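Local coordinates for protein aquaporin AqpM (Methanothermobacter marburgensis str. Marburg, PDB 2F2B) that forms a tetrameric membrane channel through which water moves in either direction under osmotic drive, and also gives a transient rise in initial glycerol flux, at residues 13-18 with 199-204; 87-92 with 156-161; 148-153 with 222-227; 162-165 with 170-173. All coordinates share one frame; numbering follows the deposited sequence.

Interaction 1 of 4, residues 13-18 with 199-204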
# COMPACT_ATOMS: atom_id res chain seq x y z
N ILE A 13 8.39 24.35 -2.32
CA ILE A 13 7.21 23.64 -2.80
C ILE A 13 7.16 22.21 -2.26
O ILE A 13 6.12 21.75 -1.79
CB ILE A 13 7.18 23.61 -4.34
CG1 ILE A 13 6.95 25.02 -4.88
CG2 ILE A 13 6.07 22.67 -4.83
CD1 ILE A 13 7.13 25.15 -6.39
N GLY A 14 8.30 21.53 -2.33
CA GLY A 14 8.36 20.15 -1.85
C GLY A 14 8.05 20.01 -0.38
O GLY A 14 7.35 19.08 0.03
N THR A 15 8.57 20.92 0.44
CA THR A 15 8.32 20.83 1.87
C THR A 15 6.89 21.26 2.18
O THR A 15 6.27 20.76 3.12
CB THR A 15 9.33 21.68 2.66
OG1 THR A 15 10.65 21.43 2.16
CG2 THR A 15 9.30 21.30 4.13
N PHE A 16 6.36 22.19 1.39
CA PHE A 16 4.98 22.64 1.54
C PHE A 16 4.09 21.42 1.33
O PHE A 16 3.16 21.16 2.11
CB PHE A 16 4.68 23.72 0.48
CG PHE A 16 3.23 24.13 0.41
CD1 PHE A 16 2.27 23.28 -0.13
CD2 PHE A 16 2.83 25.39 0.85
CE1 PHE A 16 0.93 23.67 -0.22
CE2 PHE A 16 1.49 25.79 0.77
CZ PHE A 16 0.54 24.92 0.23
N ILE A 17 4.37 20.66 0.27
CA ILE A 17 3.60 19.46 -0.06
C ILE A 17 3.69 18.42 1.05
O ILE A 17 2.67 17.85 1.47
CB ILE A 17 4.10 18.85 -1.39
CG1 ILE A 17 3.68 19.76 -2.56
CG2 ILE A 17 3.54 17.43 -1.57
CD1 ILE A 17 4.37 19.45 -3.87
N LEU A 18 4.90 18.18 1.52
CA LEU A 18 5.13 17.21 2.58
C LEU A 18 4.27 17.50 3.81
O LEU A 18 3.60 16.60 4.34
CB LEU A 18 6.62 17.21 2.95
CG LEU A 18 7.14 16.18 3.96
CD1 LEU A 18 8.64 15.97 3.75
CD2 LEU A 18 6.86 16.64 5.37
N ASN A 199 12.23 15.00 10.56
CA ASN A 199 12.42 16.21 9.76
C ASN A 199 12.20 17.49 10.56
O ASN A 199 11.07 17.81 10.93
CB ASN A 199 11.39 16.11 8.63
CG ASN A 199 11.55 17.17 7.57
OD1 ASN A 199 11.89 18.32 7.86
ND2 ASN A 199 11.26 16.79 6.33
N PRO A 200 13.27 18.27 10.81
CA PRO A 200 13.12 19.52 11.58
C PRO A 200 12.12 20.52 10.99
O PRO A 200 11.43 21.22 11.74
CB PRO A 200 14.55 20.07 11.60
CG PRO A 200 15.39 18.83 11.57
CD PRO A 200 14.68 18.00 10.51
N ALA A 201 12.02 20.59 9.67
CA ALA A 201 11.09 21.52 9.03
C ALA A 201 9.65 21.03 9.15
O ALA A 201 8.74 21.82 9.40
CB ALA A 201 11.47 21.70 7.55
N ARG A 202 9.46 19.72 8.98
CA ARG A 202 8.13 19.13 9.08
C ARG A 202 7.53 19.34 10.47
O ARG A 202 6.31 19.32 10.64
CB ARG A 202 8.20 17.63 8.73
CG ARG A 202 6.93 16.84 9.01
CD ARG A 202 7.02 16.15 10.36
NE ARG A 202 5.84 15.33 10.67
CZ ARG A 202 4.71 15.80 11.20
NH1 ARG A 202 4.59 17.09 11.48
NH2 ARG A 202 3.71 14.97 11.46
N THR A 203 8.39 19.54 11.47
CA THR A 203 7.91 19.78 12.82
C THR A 203 7.72 21.29 13.02
O THR A 203 6.75 21.73 13.64
CB THR A 203 8.90 19.24 13.88
OG1 THR A 203 8.97 17.81 13.78
CG2 THR A 203 8.43 19.62 15.29
N PHE A 204 8.65 22.07 12.48
CA PHE A 204 8.61 23.54 12.59
C PHE A 204 7.30 24.16 12.09
O PHE A 204 6.70 25.00 12.78
CB PHE A 204 9.78 24.14 11.80
CG PHE A 204 9.75 25.64 11.71
CD1 PHE A 204 10.14 26.42 12.79
CD2 PHE A 204 9.32 26.27 10.55
CE1 PHE A 204 10.11 27.82 12.72
CE2 PHE A 204 9.29 27.66 10.46
CZ PHE A 204 9.68 28.44 11.55

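Interaction 2 of 4, residues 87-92 with 156-161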
# COMPACT_ATOMS: atom_id res chain seq x y z
N ILE A 87 21.78 18.26 5.72
CA ILE A 87 22.96 18.20 6.58
C ILE A 87 23.65 16.85 6.46
O ILE A 87 24.88 16.77 6.45
CB ILE A 87 22.57 18.49 8.06
CG1 ILE A 87 22.13 19.96 8.18
CG2 ILE A 87 23.74 18.20 8.99
CD1 ILE A 87 21.57 20.34 9.53
N GLY A 88 22.86 15.78 6.35
CA GLY A 88 23.44 14.45 6.21
C GLY A 88 24.28 14.35 4.95
O GLY A 88 25.39 13.81 4.98
N LEU A 89 23.77 14.87 3.84
CA LEU A 89 24.48 14.84 2.57
C LEU A 89 25.75 15.69 2.67
O LEU A 89 26.81 15.32 2.17
CB LEU A 89 23.59 15.38 1.44
CG LEU A 89 22.37 14.53 1.09
CD1 LEU A 89 21.46 15.29 0.13
CD2 LEU A 89 22.82 13.22 0.47
N TRP A 90 25.63 16.84 3.33
CA TRP A 90 26.76 17.73 3.52
C TRP A 90 27.88 17.05 4.31
O TRP A 90 29.06 17.17 3.98
CB TRP A 90 26.31 19.00 4.25
CG TRP A 90 27.45 19.82 4.78
CD1 TRP A 90 28.29 20.63 4.07
CD2 TRP A 90 27.91 19.87 6.14
NE1 TRP A 90 29.23 21.19 4.90
CE2 TRP A 90 29.02 20.74 6.18
CE3 TRP A 90 27.48 19.27 7.33
CZ2 TRP A 90 29.72 21.02 7.36
CZ3 TRP A 90 28.17 19.55 8.51
CH2 TRP A 90 29.27 20.42 8.51
N SER A 91 27.50 16.32 5.36
CA SER A 91 28.48 15.64 6.21
C SER A 91 29.38 14.66 5.47
O SER A 91 30.49 14.38 5.93
CB SER A 91 27.78 14.94 7.39
OG SER A 91 27.10 13.77 6.98
N VAL A 92 28.92 14.13 4.34
CA VAL A 92 29.74 13.21 3.57
C VAL A 92 30.15 13.80 2.22
O VAL A 92 30.43 13.07 1.27
CB VAL A 92 29.02 11.85 3.35
CG1 VAL A 92 28.94 11.09 4.67
CG2 VAL A 92 27.62 12.07 2.79
N LEU A 156 17.36 5.17 9.54
CA LEU A 156 16.85 4.32 8.46
C LEU A 156 16.56 5.14 7.21
O LEU A 156 16.92 4.74 6.10
CB LEU A 156 15.58 3.58 8.89
CG LEU A 156 14.95 2.73 7.78
CD1 LEU A 156 15.96 1.70 7.28
CD2 LEU A 156 13.69 2.03 8.29
N LEU A 157 15.90 6.28 7.39
CA LEU A 157 15.59 7.15 6.26
C LEU A 157 16.85 7.54 5.49
O LEU A 157 16.92 7.37 4.27
CB LEU A 157 14.87 8.41 6.73
CG LEU A 157 14.70 9.52 5.68
CD1 LEU A 157 13.93 8.99 4.47
CD2 LEU A 157 13.97 10.71 6.31
N MET A 158 17.84 8.05 6.21
CA MET A 158 19.08 8.50 5.56
C MET A 158 19.91 7.39 4.92
O MET A 158 20.46 7.58 3.84
CB MET A 158 19.93 9.29 6.56
CG MET A 158 21.08 10.08 5.92
SD MET A 158 20.52 11.47 4.89
CE MET A 158 21.57 11.29 3.48
N ILE A 159 20.03 6.24 5.58
CA ILE A 159 20.83 5.17 5.00
C ILE A 159 20.16 4.65 3.72
O ILE A 159 20.83 4.23 2.78
CB ILE A 159 21.07 4.01 6.02
CG1 ILE A 159 22.32 3.23 5.59
CG2 ILE A 159 19.86 3.09 6.10
CD1 ILE A 159 22.82 2.23 6.63
N THR A 160 18.83 4.73 3.68
CA THR A 160 18.09 4.31 2.49
C THR A 160 18.37 5.33 1.38
O THR A 160 18.62 4.96 0.24
CB THR A 160 16.58 4.23 2.78
OG1 THR A 160 16.35 3.26 3.82
CG2 THR A 160 15.80 3.81 1.53
N ILE A 161 18.33 6.61 1.73
CA ILE A 161 18.60 7.66 0.75
C ILE A 161 20.00 7.49 0.17
O ILE A 161 20.20 7.65 -1.04
CB ILE A 161 18.46 9.07 1.40
CG1 ILE A 161 16.97 9.38 1.63
CG2 ILE A 161 19.11 10.14 0.52
CD1 ILE A 161 16.71 10.66 2.42

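Interaction 3 of 4, residues 148-153 with 222-227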
# COMPACT_ATOMS: atom_id res chain seq x y z
N LEU A 148 15.52 9.18 21.09
CA LEU A 148 16.06 7.92 20.58
C LEU A 148 15.25 7.45 19.37
O LEU A 148 15.82 6.96 18.40
CB LEU A 148 16.06 6.85 21.67
CG LEU A 148 16.62 5.47 21.30
CD1 LEU A 148 18.06 5.60 20.81
CD2 LEU A 148 16.56 4.55 22.51
N ALA A 149 13.93 7.60 19.43
CA ALA A 149 13.07 7.19 18.33
C ALA A 149 13.40 7.98 17.06
O ALA A 149 13.50 7.41 15.97
CB ALA A 149 11.60 7.40 18.71
N GLU A 150 13.57 9.29 17.20
CA GLU A 150 13.89 10.13 16.05
C GLU A 150 15.26 9.79 15.47
O GLU A 150 15.46 9.83 14.25
CB GLU A 150 13.82 11.61 16.44
CG GLU A 150 12.40 12.09 16.75
CD GLU A 150 11.50 12.11 15.51
OE1 GLU A 150 10.28 11.87 15.64
OE2 GLU A 150 12.02 12.39 14.40
N VAL A 151 16.22 9.43 16.32
CA VAL A 151 17.54 9.06 15.82
C VAL A 151 17.46 7.78 14.99
O VAL A 151 17.98 7.72 13.87
CB VAL A 151 18.55 8.83 16.97
CG1 VAL A 151 19.85 8.24 16.42
CG2 VAL A 151 18.85 10.15 17.67
N VAL A 152 16.82 6.74 15.54
CA VAL A 152 16.71 5.47 14.83
C VAL A 152 15.89 5.61 13.55
O VAL A 152 16.27 5.10 12.49
CB VAL A 152 16.07 4.38 15.73
CG1 VAL A 152 16.00 3.05 14.97
CG2 VAL A 152 16.90 4.21 17.00
N GLY A 153 14.77 6.32 13.64
CA GLY A 153 13.94 6.52 12.47
C GLY A 153 14.65 7.28 11.36
O GLY A 153 14.59 6.89 10.20
N TYR A 222 10.85 21.02 20.68
CA TYR A 222 11.51 21.17 19.39
C TYR A 222 12.94 20.62 19.28
O TYR A 222 13.31 20.10 18.23
CB TYR A 222 11.48 22.64 18.94
CG TYR A 222 11.79 22.81 17.47
CD1 TYR A 222 11.09 22.09 16.50
CD2 TYR A 222 12.81 23.66 17.04
CE1 TYR A 222 11.40 22.20 15.14
CE2 TYR A 222 13.13 23.78 15.68
CZ TYR A 222 12.42 23.04 14.74
OH TYR A 222 12.74 23.14 13.41
N SER A 223 13.74 20.71 20.35
CA SER A 223 15.11 20.20 20.29
C SER A 223 15.14 18.71 19.94
O SER A 223 16.09 18.23 19.32
CB SER A 223 15.84 20.45 21.62
OG SER A 223 15.16 19.85 22.70
N ILE A 224 14.11 17.98 20.34
CA ILE A 224 14.02 16.55 20.04
C ILE A 224 14.03 16.34 18.53
O ILE A 224 14.73 15.47 18.01
CB ILE A 224 12.70 15.95 20.57
CG1 ILE A 224 12.72 15.92 22.10
CG2 ILE A 224 12.48 14.55 19.99
CD1 ILE A 224 11.39 15.54 22.71
N TYR A 225 13.25 17.17 17.84
CA TYR A 225 13.08 17.08 16.40
C TYR A 225 14.13 17.80 15.56
O TYR A 225 14.03 17.85 14.33
CB TYR A 225 11.67 17.55 16.06
CG TYR A 225 10.66 16.77 16.86
CD1 TYR A 225 10.40 15.43 16.56
CD2 TYR A 225 10.04 17.32 17.99
CE1 TYR A 225 9.56 14.66 17.36
CE2 TYR A 225 9.20 16.55 18.80
CZ TYR A 225 8.96 15.22 18.48
OH TYR A 225 8.16 14.45 19.27
N VAL A 226 15.14 18.35 16.23
CA VAL A 226 16.23 19.01 15.54
C VAL A 226 17.45 18.11 15.74
O VAL A 226 18.04 17.63 14.78
CB VAL A 226 16.54 20.40 16.15
CG1 VAL A 226 17.77 21.00 15.47
CG2 VAL A 226 15.35 21.33 15.95
N ILE A 227 17.78 17.85 17.00
CA ILE A 227 18.93 17.01 17.33
C ILE A 227 18.74 15.56 16.89
O ILE A 227 19.64 14.97 16.29
CB ILE A 227 19.21 17.04 18.85
CG1 ILE A 227 19.42 18.49 19.32
CG2 ILE A 227 20.45 16.22 19.17
CD1 ILE A 227 19.60 18.63 20.82

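Interaction 4 of 4, residues 162-165 with 170-173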
# COMPACT_ATOMS: atom_id res chain seq x y z
N MET A 162 20.96 7.13 1.01
CA MET A 162 22.34 6.93 0.55
C MET A 162 22.40 5.79 -0.47
O MET A 162 23.03 5.92 -1.52
CB MET A 162 23.26 6.60 1.73
CG MET A 162 23.52 7.75 2.69
SD MET A 162 24.38 9.14 1.90
CE MET A 162 26.01 8.43 1.63
N GLY A 163 21.74 4.68 -0.15
CA GLY A 163 21.78 3.53 -1.04
C GLY A 163 20.98 3.62 -2.33
O GLY A 163 21.43 3.11 -3.36
N ILE A 164 19.83 4.28 -2.30
CA ILE A 164 18.98 4.36 -3.48
C ILE A 164 19.02 5.67 -4.28
O ILE A 164 18.63 5.70 -5.44
CB ILE A 164 17.50 4.04 -3.11
CG1 ILE A 164 16.72 3.62 -4.36
CG2 ILE A 164 16.84 5.26 -2.48
CD1 ILE A 164 17.25 2.37 -5.02
N ALA A 165 19.48 6.76 -3.66
CA ALA A 165 19.52 8.03 -4.37
C ALA A 165 20.92 8.62 -4.56
O ALA A 165 21.20 9.26 -5.57
CB ALA A 165 18.64 9.05 -3.65
N ALA A 170 22.97 2.74 -7.56
CA ALA A 170 21.53 2.66 -7.32
C ALA A 170 20.71 2.49 -8.60
O ALA A 170 20.97 3.16 -9.61
CB ALA A 170 21.06 3.90 -6.57
N PRO A 171 19.71 1.60 -8.58
CA PRO A 171 18.87 1.37 -9.76
C PRO A 171 18.07 2.64 -10.05
O PRO A 171 17.34 3.14 -9.20
CB PRO A 171 17.99 0.20 -9.34
CG PRO A 171 17.84 0.42 -7.87
CD PRO A 171 19.24 0.78 -7.44
N LYS A 172 18.22 3.16 -11.27
CA LYS A 172 17.54 4.39 -11.66
C LYS A 172 16.02 4.33 -11.64
O LYS A 172 15.41 3.33 -12.04
CB LYS A 172 18.01 4.82 -13.05
CG LYS A 172 19.43 5.39 -13.07
CD LYS A 172 19.83 5.86 -14.46
CE LYS A 172 21.17 6.58 -14.42
NZ LYS A 172 22.24 5.74 -13.81
N GLY A 173 15.42 5.42 -11.17
CA GLY A 173 13.97 5.52 -11.13
C GLY A 173 13.28 5.12 -9.84
O GLY A 173 12.17 5.56 -9.58
O HOH W 1 17.14 5.36 -7.73

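Interaction 1 of 4, residues 13-18 with 199-204
L18 lays its two methyl branches over the start of the second NPA helix. CD2 of L18 rests on the aliphatic root of R202, 3.6 Å from CG, while CD1 of L18 reaches the amide of N199, 3.8 Å from ND2. The leucine and arginine side chains cross at about a right angle, and L18 touches R202 at CB and CG. The R202 chain bends at chi2 (-96°), turning the guanidinium away from helix 4-33; NH2 bonds to the carbonyl of G133, and the side chain packs on F62. One turn earlier, CG2 of T15 meets CB of A201 at 4.1 Å, and OG1 of T15 is turned back to the carbonyl of E11. N199 is the N-cap of helix 200-214: its OD1 takes the amide N of R202 at 3.0 Å, from above the carbonyl plane. A weaker bond runs from N of A201 to OD1 of N199 at 2.9 Å. ND2 is left to donate to the carbonyl of I81 and to a bound glycerol, probably from the crystallisation liquor. The N-capping NPA asparagine, followed three residues on by the arginine that probably lines the selectivity filter, is the signature of the second aquaporin half-helix.

Interaction 2 of 4, residues 87-92 with 156-161
M158 brings its terminal methyl onto L89, and this is the tight part of the contact: CE of M158 lies 3.8 Å from CD2 of L89 and 4.1 Å from its CG. Two bends in the methionine chain, at chi2 (68°) and chi3 (-136°), fold the thioether along the backbone of helix 83-91 before the methyl comes to the leucine. There G88 offers no side chain, and the sulfur SD of M158 settles 4.4 Å from its CA, with the two helices 7.4 Å apart between the CA atoms of G88 and M158. The packing slackens one turn further on, where I161 points toward the short helix but its CG2 stops 4.8 Å from CD2 of L89. W90, on the side away from helix 143-166, is exposed. S91, which packs on A237, hydrogen-bonds back to its own helix, OG lying 2.6 Å from the carbonyl O of G88. Helix 83-91, the half-helix that begins within the first NPA motif, is thus laid against helix 143-166. Helix 224-243 also covers M158, through A236, while helix 175-194 and a neighbouring subunit lie along other faces of segment 156-161.

Interaction 3 of 4, residues 148-153 with 222-227
E150 sets its carboxylate against the rim of the Y225 ring. Its OE1 lies in the ring plane at 3.4 Å from CE1, and CD of E150 comes within 3.7 Å of CD1, with the carboxylate plane turned 71° from that of the ring. A carboxylate oxygen beside the positive edge of an aromatic ring is probably a mildly favourable electrostatic arrangement. Nearer the backbone, CG of E150 packs on CG2 of I224 at 4.1 Å. The same CG2 sits 3.8 Å above the centre of the Y225 ring, covering one of its faces. The E150 chain bends at chi2 (-68°), which lifts the acid off helix 143-166 toward the second pore loop. In the aquaporin fold a buried membrane-helix glutamate of this kind holds the loop that leads into an NPA motif, and here the polar shell fits that role. OE1 takes the amide N of S197 and is hydrogen-bonded to the hydroxyl of S194, while OE2 takes the amide N of L198; three such partners would tend to stabilise the charged form. Y225 is fixed from its other end by its OH, bonded to the carbonyl of S194. One step further out, OG of S197 bonds to N of N199 and to OG1 of T203.

Interaction 4 of 4, residues 162-165 with 170-173
I164 and P171 make the apolar part of this contact. The end methyl CD1 of I164 touches the proline ring at two neighbouring atoms, 3.5 Å from CG and 3.5 Å from CD of P171, the two side chains crossing at about a right angle. CG1 lies anti to the backbone N (chi1 -159°), which carries CD1 out toward the loop; CB of A170 is a looser neighbour of the same methyl, at 4.4 Å. A second kind of contact is methyl against backbone: CB of A170 is lodged beside two successive carbonyl oxygens, 3.3 Å from O of G163 and 3.2 Å from O of I164. These carbonyls belong to a wider pi-type turn near the end of helix 143-166. The chain there reverses through a short loop, predicted to be cytoplasmic, into helix 175-194, so the contact closes the connection between two consecutive transmembrane helices of the aquaporin fold. The polar link is a bridging water, which donates to O of I164 at 2.8 Å and to O of P171 at 2.7 Å, joining helix end and loop where no direct bond does. Packing between subunits adds to this: I164 lies on Y71 and P171 on G173, both of a neighbouring subunit.

How the interactions relate
Three of the four contacts share helix 143-166: interaction 3 lies toward its start, interaction 2 further along, past the midpoint, and interaction 4 at its end, with the centres of interactions 3 and 4 about 25 Å apart. Interactions 2 and 4 meet where CG2 of V92 packs at 4.1 Å on CE of M162. Interaction 1 holds the second NPA motif and with it N199, whose ND2 is hydrogen-bonded to the bound glycerol. It touches interaction 3 directly: the hydroxyl OH of Y222 lies 2.9 Å from O of P200, a probable hydrogen bond. Interaction 2, on the half-helix that begins in the first NPA motif, lies about 17 Å from interaction 1 between centres.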